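Local atomic coordinates of THUMP domain-containing protein (Pyrococcus horikoshii, PDB entry 1VBK), a protein that is of unconfirmed function but, as a ThiI-like protein with a THUMP domain, probably binds RNA and ATP and may act in tRNA modification or thiamine biosynthesis. Residues R47-I52 with E155-G159; A91-R96 with Y134-E139; P107-A113 with Y148-I154. All coordinates share one frame. Numbering follows the deposited sequence.

Contact 1: residues R47-I52 with E155-G159; sequences RHGRII and EIMQG
Backbones that stay apart can still be bridged, here mainly by side chains. A type I' turn from R47 to R50, H48 and G49 both at positive phi, links two antiparallel strands and closes through R47 N to R50 O (2.8 Å) and R50 N to R47 O (3.1 Å). It faces the end of strand 150-157, yet the nearest CA atoms, H48 and M157, stay 7.9 Å apart. R50 (chi1 and chi2 m) donates NE to OE1 of E155 (2.8 Å) in a salt bridge, with a weak second bond from NH2 to OE2 (3.2 Å). E155 OE2 also pairs with R7 of strand 3-8. Between the polar ends lies M157 (chi1 t), its SD 3.3 Å from R47 O and its CE 4.0 Å from I52 CG1. Nearer the solvent, H48 NE2 makes a weak hydrogen bond to Q158 OE1 (3.0 Å). Here the ferredoxin-like and THUMP portions are bridged by a buried carboxylate shared by R50 and R7, beside a thioether.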
loop_
_atom_site.group_PDB
_atom_site.type_symbol
_atom_site.label_atom_id
_atom_site.label_comp_id
_atom_site.label_asym_id
_atom_site.label_seq_id
_atom_site.Cartn_x
_atom_site.Cartn_y
_atom_site.Cartn_z
ATOM N N ARG A 47 -27.699 -8.067 -0.201
ATOM C CA ARG A 47 -28.512 -8.434 -1.352
ATOM C C ARG A 47 -29.208 -7.224 -1.952
ATOM O O ARG A 47 -29.788 -6.405 -1.243
ATOM C CB ARG A 47 -29.526 -9.515 -0.969
ATOM C CG ARG A 47 -28.871 -10.882 -0.767
ATOM C CD ARG A 47 -29.804 -11.875 -0.113
ATOM N NE ARG A 47 -29.053 -12.966 0.498
ATOM C CZ ARG A 47 -29.559 -13.827 1.376
ATOM N NH1 ARG A 47 -30.834 -13.731 1.746
ATOM N NH2 ARG A 47 -28.781 -14.770 1.899
ATOM N N HIS A 48 -29.104 -7.109 -3.270
ATOM C CA HIS A 48 -29.714 -6.022 -4.022
ATOM C C HIS A 48 -29.422 -4.618 -3.498
ATOM O O HIS A 48 -30.325 -3.789 -3.380
ATOM C CB HIS A 48 -31.221 -6.264 -4.122
ATOM C CG HIS A 48 -31.566 -7.500 -4.892
ATOM N ND1 HIS A 48 -31.368 -7.605 -6.253
ATOM C CD2 HIS A 48 -32.027 -8.707 -4.485
ATOM C CE1 HIS A 48 -31.690 -8.822 -6.650
ATOM N NE2 HIS A 48 -32.093 -9.512 -5.597
ATOM N N GLY A 49 -28.155 -4.363 -3.185
ATOM C CA GLY A 49 -27.748 -3.046 -2.724
ATOM C C GLY A 49 -28.007 -2.709 -1.273
ATOM O O GLY A 49 -27.786 -1.575 -0.852
ATOM N N ARG A 50 -28.469 -3.691 -0.510
ATOM C CA ARG A 50 -28.753 -3.508 0.908
ATOM C C ARG A 50 -28.032 -4.571 1.724
ATOM O O ARG A 50 -27.750 -5.660 1.231
ATOM C CB ARG A 50 -30.256 -3.664 1.177
ATOM C CG ARG A 50 -31.138 -2.531 0.695
ATOM C CD ARG A 50 -31.068 -1.365 1.660
ATOM N NE ARG A 50 -32.171 -0.424 1.475
ATOM C CZ ARG A 50 -32.241 0.477 0.502
ATOM N NH1 ARG A 50 -31.268 0.576 -0.392
ATOM N NH2 ARG A 50 -33.285 1.293 0.434
ATOM N N ILE A 51 -27.735 -4.244 2.973
ATOM C CA ILE A 51 -27.132 -5.209 3.873
ATOM C C ILE A 51 -28.190 -5.431 4.945
ATOM O O ILE A 51 -28.789 -4.478 5.461
ATOM C CB ILE A 51 -25.830 -4.689 4.507
ATOM C CG1 ILE A 51 -24.684 -4.846 3.507
ATOM C CG2 ILE A 51 -25.515 -5.474 5.790
ATOM C CD1 ILE A 51 -23.374 -4.210 3.955
ATOM N N ILE A 52 -28.449 -6.692 5.247
ATOM C CA ILE A 52 -29.432 -7.039 6.249
ATOM C C ILE A 52 -28.722 -7.765 7.376
ATOM O O ILE A 52 -27.951 -8.698 7.134
ATOM C CB ILE A 52 -30.525 -7.985 5.675
ATOM C CG1 ILE A 52 -31.304 -7.289 4.550
ATOM C CG2 ILE A 52 -31.472 -8.431 6.797
ATOM C CD1 ILE A 52 -32.135 -6.086 4.992
ATOM N N GLU A 155 -39.744 -1.841 2.605
ATOM C CA GLU A 155 -38.842 -2.277 1.557
ATOM C C GLU A 155 -39.160 -3.731 1.249
ATOM O O GLU A 155 -39.189 -4.572 2.147
ATOM C CB GLU A 155 -37.383 -2.117 2.006
ATOM C CG GLU A 155 -36.961 -0.655 2.136
ATOM C CD GLU A 155 -35.480 -0.480 2.412
ATOM O OE1 GLU A 155 -34.693 -1.380 2.054
ATOM O OE2 GLU A 155 -35.105 0.572 2.971
ATOM N N ILE A 156 -39.425 -4.022 -0.021
ATOM C CA ILE A 156 -39.750 -5.383 -0.427
ATOM C C ILE A 156 -38.610 -5.959 -1.254
ATOM O O ILE A 156 -38.152 -5.351 -2.217
ATOM C CB ILE A 156 -41.057 -5.421 -1.238
ATOM C CG1 ILE A 156 -42.160 -4.710 -0.449
ATOM C CG2 ILE A 156 -41.458 -6.872 -1.516
ATOM C CD1 ILE A 156 -43.492 -4.666 -1.153
ATOM N N MET A 157 -38.158 -7.142 -0.870
ATOM C CA MET A 157 -37.041 -7.767 -1.552
ATOM C C MET A 157 -37.157 -9.281 -1.489
ATOM O O MET A 157 -37.236 -9.862 -0.407
ATOM C CB MET A 157 -35.743 -7.290 -0.889
ATOM C CG MET A 157 -34.463 -7.896 -1.418
ATOM S SD MET A 157 -33.034 -6.999 -0.755
ATOM C CE MET A 157 -33.027 -7.555 0.953
ATOM N N GLN A 158 -37.184 -9.910 -2.662
ATOM C CA GLN A 158 -37.278 -11.360 -2.763
ATOM C C GLN A 158 -38.335 -11.995 -1.862
ATOM O O GLN A 158 -38.020 -12.849 -1.037
ATOM C CB GLN A 158 -35.911 -11.990 -2.465
ATOM C CG GLN A 158 -34.806 -11.509 -3.379
ATOM C CD GLN A 158 -33.471 -12.199 -3.119
ATOM O OE1 GLN A 158 -32.447 -11.806 -3.669
ATOM N NE2 GLN A 158 -33.483 -13.234 -2.286
ATOM N N GLY A 159 -39.586 -11.567 -2.013
ATOM C CA GLY A 159 -40.670 -12.141 -1.226
ATOM C C GLY A 159 -40.772 -11.770 0.245
ATOM O O GLY A 159 -41.643 -12.285 0.954
#

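Contact 2: residues A91-R96 with Y134-E139; sequences ALLMFR and YILNNE
R96 makes the strongest polar links between residues 91-96 and 134-139: NE forms a salt bridge with E139 OE2 at 2.7 Å, and NH2 donates to the backbone O of N138 at 3.1 Å. Both acceptors lie near the guanidinium plane. The CA-to-CB bond of R96 points sideways, but an extended side chain (chi1 m, chi2 and chi3 t) carries the charge across to N138 and E139. There N138 ND2 bonds back to Y134 O at 2.8 Å. The two helical segments run at 56° between their N-to-C directions (signed crossing -56°), with axes 10.3 Å apart at closest. In register L92 faces I135, with CA atoms 5.9 Å apart, and R96 faces E139 at 8.3 Å. Inward from the salt bridge, L92 (chi1 t, chi2 p) inserts among four residues: its CD2 lies 3.6 Å from Y134 CE2 and 3.8 Å from N138 CB, while its CD1 approaches E139 CG at 4.0 Å and I135 CA at 4.4 Å. F95 (chi1 t) presents a ring face to I135, whose CG2 sits 3.6 Å from the ring centroid in a CH-pi contact. This is helix-helix packing over one face of a sheet within the THUMP domain: F95 stacks edge-to-face with F109 of strand 108-115, and A91, F95 and I135 all rest on I152 of strand 150-157.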
loop_
_atom_site.group_PDB
_atom_site.type_symbol
_atom_site.label_atom_id
_atom_site.label_comp_id
_atom_site.label_asym_id
_atom_site.label_seq_id
_atom_site.Cartn_x
_atom_site.Cartn_y
_atom_site.Cartn_z
ATOM N N ALA A 91 -47.503 -2.902 9.450
ATOM C CA ALA A 91 -47.374 -1.455 9.339
ATOM C C ALA A 91 -48.204 -0.765 10.432
ATOM O O ALA A 91 -47.733 0.179 11.066
ATOM C CB ALA A 91 -47.825 -0.993 7.964
ATOM N N LEU A 92 -49.428 -1.241 10.653
ATOM C CA LEU A 92 -50.297 -0.657 11.677
ATOM C C LEU A 92 -49.730 -0.908 13.076
ATOM O O LEU A 92 -49.758 -0.027 13.938
ATOM C CB LEU A 92 -51.716 -1.232 11.570
ATOM C CG LEU A 92 -52.779 -0.721 12.550
ATOM C CD1 LEU A 92 -52.885 0.797 12.470
ATOM C CD2 LEU A 92 -54.123 -1.363 12.216
ATOM N N LEU A 93 -49.202 -2.105 13.291
ATOM C CA LEU A 93 -48.615 -2.459 14.580
ATOM C C LEU A 93 -47.458 -1.521 14.923
ATOM O O LEU A 93 -47.356 -1.003 16.043
ATOM C CB LEU A 93 -48.107 -3.901 14.538
ATOM C CG LEU A 93 -47.461 -4.442 15.815
ATOM C CD1 LEU A 93 -48.533 -4.642 16.880
ATOM C CD2 LEU A 93 -46.764 -5.769 15.518
ATOM N N MET A 94 -46.579 -1.301 13.955
ATOM C CA MET A 94 -45.440 -0.427 14.173
ATOM C C MET A 94 -45.847 1.038 14.262
ATOM O O MET A 94 -45.227 1.817 14.979
ATOM C CB MET A 94 -44.411 -0.642 13.069
ATOM C CG MET A 94 -43.872 -2.061 13.100
ATOM S SD MET A 94 -42.395 -2.280 12.157
ATOM C CE MET A 94 -41.202 -1.411 13.249
ATOM N N PHE A 95 -46.891 1.406 13.532
ATOM C CA PHE A 95 -47.379 2.778 13.560
ATOM C C PHE A 95 -47.890 3.081 14.959
ATOM O O PHE A 95 -47.599 4.138 15.523
ATOM C CB PHE A 95 -48.509 2.964 12.541
ATOM C CG PHE A 95 -49.158 4.324 12.590
ATOM C CD1 PHE A 95 -50.142 4.612 13.537
ATOM C CD2 PHE A 95 -48.776 5.320 11.700
ATOM C CE1 PHE A 95 -50.738 5.878 13.594
ATOM C CE2 PHE A 95 -49.362 6.585 11.745
ATOM C CZ PHE A 95 -50.347 6.864 12.697
ATOM N N ARG A 96 -48.651 2.146 15.520
ATOM C CA ARG A 96 -49.206 2.330 16.854
ATOM C C ARG A 96 -48.119 2.431 17.912
ATOM O O ARG A 96 -48.210 3.254 18.825
ATOM C CB ARG A 96 -50.195 1.203 17.165
ATOM C CG ARG A 96 -51.517 1.414 16.440
ATOM C CD ARG A 96 -52.438 0.211 16.457
ATOM N NE ARG A 96 -53.777 0.591 16.007
ATOM C CZ ARG A 96 -54.765 -0.263 15.762
ATOM N NH1 ARG A 96 -54.576 -1.564 15.915
ATOM N NH2 ARG A 96 -55.951 0.194 15.375
ATOM N N TYR A 134 -55.156 1.986 5.056
ATOM C CA TYR A 134 -55.366 1.027 6.134
ATOM C C TYR A 134 -55.156 1.719 7.480
ATOM O O TYR A 134 -55.959 1.564 8.400
ATOM C CB TYR A 134 -54.385 -0.142 5.996
ATOM C CG TYR A 134 -54.657 -1.287 6.941
ATOM C CD1 TYR A 134 -55.803 -2.076 6.800
ATOM C CD2 TYR A 134 -53.769 -1.591 7.973
ATOM C CE1 TYR A 134 -56.054 -3.147 7.668
ATOM C CE2 TYR A 134 -54.013 -2.655 8.843
ATOM C CZ TYR A 134 -55.153 -3.429 8.684
ATOM O OH TYR A 134 -55.383 -4.495 9.530
ATOM N N ILE A 135 -54.073 2.482 7.591
ATOM C CA ILE A 135 -53.778 3.194 8.829
ATOM C C ILE A 135 -54.847 4.268 9.106
ATOM O O ILE A 135 -55.325 4.405 10.236
ATOM C CB ILE A 135 -52.353 3.818 8.766
ATOM C CG1 ILE A 135 -51.317 2.691 8.671
ATOM C CG2 ILE A 135 -52.079 4.671 10.013
ATOM C CD1 ILE A 135 -49.885 3.159 8.597
ATOM N N LEU A 136 -55.239 5.011 8.074
ATOM C CA LEU A 136 -56.257 6.050 8.227
ATOM C C LEU A 136 -57.613 5.511 8.688
ATOM O O LEU A 136 -58.381 6.223 9.338
ATOM C CB LEU A 136 -56.448 6.811 6.909
ATOM C CG LEU A 136 -55.415 7.886 6.571
ATOM C CD1 LEU A 136 -55.639 8.375 5.147
ATOM C CD2 LEU A 136 -55.537 9.039 7.558
ATOM N N ASN A 137 -57.901 4.259 8.343
ATOM C CA ASN A 137 -59.161 3.614 8.712
ATOM C C ASN A 137 -59.129 3.026 10.122
ATOM O O ASN A 137 -60.165 2.632 10.652
ATOM C CB ASN A 137 -59.488 2.483 7.728
ATOM C CG ASN A 137 -60.060 2.988 6.406
ATOM O OD1 ASN A 137 -60.160 2.234 5.438
ATOM N ND2 ASN A 137 -60.449 4.255 6.369
ATOM N N ASN A 138 -57.949 2.965 10.728
ATOM C CA ASN A 138 -57.822 2.378 12.057
ATOM C C ASN A 138 -57.225 3.283 13.130
ATOM O O ASN A 138 -57.142 2.895 14.297
ATOM C CB ASN A 138 -56.999 1.089 11.958
ATOM C CG ASN A 138 -57.744 -0.022 11.233
ATOM O OD1 ASN A 138 -58.662 -0.623 11.783
ATOM N ND2 ASN A 138 -57.360 -0.287 9.989
ATOM N N GLU A 139 -56.827 4.493 12.751
ATOM C CA GLU A 139 -56.220 5.413 13.703
ATOM C C GLU A 139 -56.569 6.852 13.384
ATOM O O GLU A 139 -56.792 7.198 12.223
ATOM C CB GLU A 139 -54.687 5.287 13.668
ATOM C CG GLU A 139 -54.106 4.084 14.396
ATOM C CD GLU A 139 -54.255 4.184 15.905
ATOM O OE1 GLU A 139 -54.049 5.291 16.452
ATOM O OE2 GLU A 139 -54.566 3.160 16.548
#

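Contact 3: residues P107-A113 with Y148-I154; sequences PKFRVTA and YDIEIGI
The apolar side of this parallel strand pair carries F109, V111, A113, I150, I152 and I154: V111 CG1 lies 3.9 Å from I154 CD1, and F109 CB meets I150 CB at 4.0 Å. Helices 84-102 and 124-138 cover this face. The axes of 108-113 and 150-154 approach to 4.6 Å at 17°, in register from F109 with I150 to A113 with I154. K108 O accepts both D149 N (2.7 Å) and I150 N (3.1 Å); regular alternation follows, R110 N to I150 O (3.2 Å), I152 N to R110 O (3.0 Å), T112 N to I152 O and I154 N to T112 O (both 2.8 Å). At the start D149 OD1 accepts K108 N (2.9 Å), while D149 OD2 pairs with K104. On the other face R110 (chi1 p) lays CG 3.9 Å from the centroid of the Y148 ring, a CH-pi contact, and T112 OG1 donates to E151 OE2 (2.8 Å). This parallel pair in the THUMP domain's sheet is thus hydrophobic beneath helices and polar opposite, held by one backbone ladder.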
loop_
_atom_site.group_PDB
_atom_site.type_symbol
_atom_site.label_atom_id
_atom_site.label_comp_id
_atom_site.label_asym_id
_atom_site.label_seq_id
_atom_site.Cartn_x
_atom_site.Cartn_y
_atom_site.Cartn_z
ATOM N N PRO A 107 -51.417 12.340 15.030
ATOM C CA PRO A 107 -50.094 12.493 14.421
ATOM C C PRO A 107 -50.141 12.586 12.895
ATOM O O PRO A 107 -51.040 12.033 12.252
ATOM C CB PRO A 107 -49.349 11.243 14.900
ATOM C CG PRO A 107 -50.459 10.212 15.014
ATOM C CD PRO A 107 -51.555 11.023 15.682
ATOM N N LYS A 108 -49.182 13.307 12.327
ATOM C CA LYS A 108 -49.078 13.436 10.876
ATOM C C LYS A 108 -48.139 12.316 10.428
ATOM O O LYS A 108 -47.145 12.038 11.107
ATOM C CB LYS A 108 -48.482 14.795 10.498
ATOM C CG LYS A 108 -49.430 15.979 10.689
ATOM C CD LYS A 108 -48.676 17.286 10.509
ATOM C CE LYS A 108 -49.606 18.489 10.491
ATOM N NZ LYS A 108 -50.396 18.555 9.233
ATOM N N PHE A 109 -48.442 11.681 9.299
ATOM C CA PHE A 109 -47.601 10.587 8.814
ATOM C C PHE A 109 -47.570 10.443 7.297
ATOM O O PHE A 109 -48.333 11.088 6.575
ATOM C CB PHE A 109 -48.085 9.250 9.398
ATOM C CG PHE A 109 -49.244 8.628 8.639
ATOM C CD1 PHE A 109 -50.522 9.176 8.707
ATOM C CD2 PHE A 109 -49.050 7.486 7.862
ATOM C CE1 PHE A 109 -51.592 8.595 8.010
ATOM C CE2 PHE A 109 -50.112 6.898 7.163
ATOM C CZ PHE A 109 -51.384 7.451 7.237
ATOM N N ARG A 110 -46.668 9.583 6.830
ATOM C CA ARG A 110 -46.564 9.267 5.417
ATOM C C ARG A 110 -46.045 7.843 5.339
ATOM O O ARG A 110 -45.532 7.308 6.320
ATOM C CB ARG A 110 -45.596 10.205 4.687
ATOM C CG ARG A 110 -44.118 9.993 4.992
ATOM C CD ARG A 110 -43.277 10.489 3.810
ATOM N NE ARG A 110 -43.448 9.595 2.670
ATOM C CZ ARG A 110 -43.486 9.982 1.398
ATOM N NH1 ARG A 110 -43.364 11.266 1.082
ATOM N NH2 ARG A 110 -43.663 9.077 0.441
ATOM N N VAL A 111 -46.208 7.222 4.183
ATOM C CA VAL A 111 -45.717 5.872 3.976
ATOM C C VAL A 111 -44.713 5.993 2.841
ATOM O O VAL A 111 -44.950 6.705 1.859
ATOM C CB VAL A 111 -46.845 4.885 3.569
ATOM C CG1 VAL A 111 -46.264 3.483 3.365
ATOM C CG2 VAL A 111 -47.922 4.837 4.658
ATOM N N THR A 112 -43.581 5.321 2.994
ATOM C CA THR A 112 -42.534 5.350 1.986
ATOM C C THR A 112 -42.245 3.900 1.638
ATOM O O THR A 112 -41.806 3.126 2.486
ATOM C CB THR A 112 -41.263 6.043 2.537
ATOM O OG1 THR A 112 -41.593 7.378 2.949
ATOM C CG2 THR A 112 -40.177 6.106 1.471
ATOM N N ALA A 113 -42.508 3.527 0.390
ATOM C CA ALA A 113 -42.296 2.155 -0.036
ATOM C C ALA A 113 -41.334 2.052 -1.197
ATOM O O ALA A 113 -41.274 2.936 -2.054
ATOM C CB ALA A 113 -43.631 1.515 -0.412
ATOM N N TYR A 148 -44.035 15.352 8.995
ATOM C CA TYR A 148 -44.700 14.211 9.606
ATOM C C TYR A 148 -44.026 13.777 10.896
ATOM O O TYR A 148 -42.802 13.881 11.034
ATOM C CB TYR A 148 -44.734 13.033 8.625
ATOM C CG TYR A 148 -43.440 12.827 7.856
ATOM C CD1 TYR A 148 -43.204 13.499 6.653
ATOM C CD2 TYR A 148 -42.457 11.963 8.330
ATOM C CE1 TYR A 148 -42.018 13.309 5.941
ATOM C CE2 TYR A 148 -41.268 11.767 7.629
ATOM C CZ TYR A 148 -41.057 12.441 6.438
ATOM O OH TYR A 148 -39.884 12.244 5.750
ATOM N N ASP A 149 -44.836 13.299 11.839
ATOM C CA ASP A 149 -44.336 12.811 13.119
ATOM C C ASP A 149 -43.890 11.363 12.946
ATOM O O ASP A 149 -43.022 10.875 13.668
ATOM C CB ASP A 149 -45.438 12.816 14.189
ATOM C CG ASP A 149 -45.998 14.197 14.452
ATOM O OD1 ASP A 149 -47.154 14.441 14.052
ATOM O OD2 ASP A 149 -45.281 15.029 15.055
ATOM N N ILE A 150 -44.512 10.680 11.992
ATOM C CA ILE A 150 -44.237 9.268 11.757
ATOM C C ILE A 150 -44.073 8.909 10.290
ATOM O O ILE A 150 -44.840 9.356 9.442
ATOM C CB ILE A 150 -45.395 8.401 12.300
ATOM C CG1 ILE A 150 -45.556 8.618 13.806
ATOM C CG2 ILE A 150 -45.154 6.928 11.974
ATOM C CD1 ILE A 150 -46.862 8.075 14.357
ATOM N N GLU A 151 -43.067 8.093 9.994
ATOM C CA GLU A 151 -42.873 7.630 8.633
ATOM C C GLU A 151 -42.856 6.112 8.665
ATOM O O GLU A 151 -42.051 5.515 9.373
ATOM C CB GLU A 151 -41.557 8.121 8.034
ATOM C CG GLU A 151 -41.299 7.506 6.662
ATOM C CD GLU A 151 -39.927 7.824 6.117
ATOM O OE1 GLU A 151 -38.937 7.627 6.853
ATOM O OE2 GLU A 151 -39.841 8.262 4.948
ATOM N N ILE A 152 -43.773 5.495 7.929
ATOM C CA ILE A 152 -43.827 4.042 7.846
ATOM C C ILE A 152 -43.039 3.691 6.589
ATOM O O ILE A 152 -43.464 4.012 5.478
ATOM C CB ILE A 152 -45.277 3.524 7.676
ATOM C CG1 ILE A 152 -46.113 3.874 8.914
ATOM C CG2 ILE A 152 -45.274 2.015 7.450
ATOM C CD1 ILE A 152 -45.647 3.205 10.201
ATOM N N GLY A 153 -41.888 3.048 6.771
ATOM C CA GLY A 153 -41.066 2.669 5.634
ATOM C C GLY A 153 -41.277 1.209 5.300
ATOM O O GLY A 153 -41.420 0.377 6.198
ATOM N N ILE A 154 -41.292 0.890 4.010
ATOM C CA ILE A 154 -41.508 -0.483 3.573
ATOM C C ILE A 154 -40.586 -0.831 2.412
ATOM O O ILE A 154 -40.626 -0.188 1.366
ATOM C CB ILE A 154 -42.973 -0.695 3.110
ATOM C CG1 ILE A 154 -43.938 -0.306 4.235
ATOM C CG2 ILE A 154 -43.186 -2.148 2.681
ATOM C CD1 ILE A 154 -45.412 -0.343 3.831
#

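Overall arrangement
From the N terminus, the chain first meets residues 47-52 in the ferredoxin-like part, whose partner comes 103 residues later, so contact 1 closes the longest loop and both other contacts nest inside it. Helix 84-102 then supplies the first half of contact 2 and strand 108-115 that of contact 3. Helix 124-138 completes contact 2, and strand 150-157 completes contact 3 before running on into contact 1. Contacts 2 and 3 therefore cross, their segments alternating. Contact 2 pairs two helices, contact 3 two strands, and where they touch the helices are seated on the sheet of the THUMP domain; contact 1, about 20 Å from contact 3 between centres, ties that domain to its N-terminal neighbour.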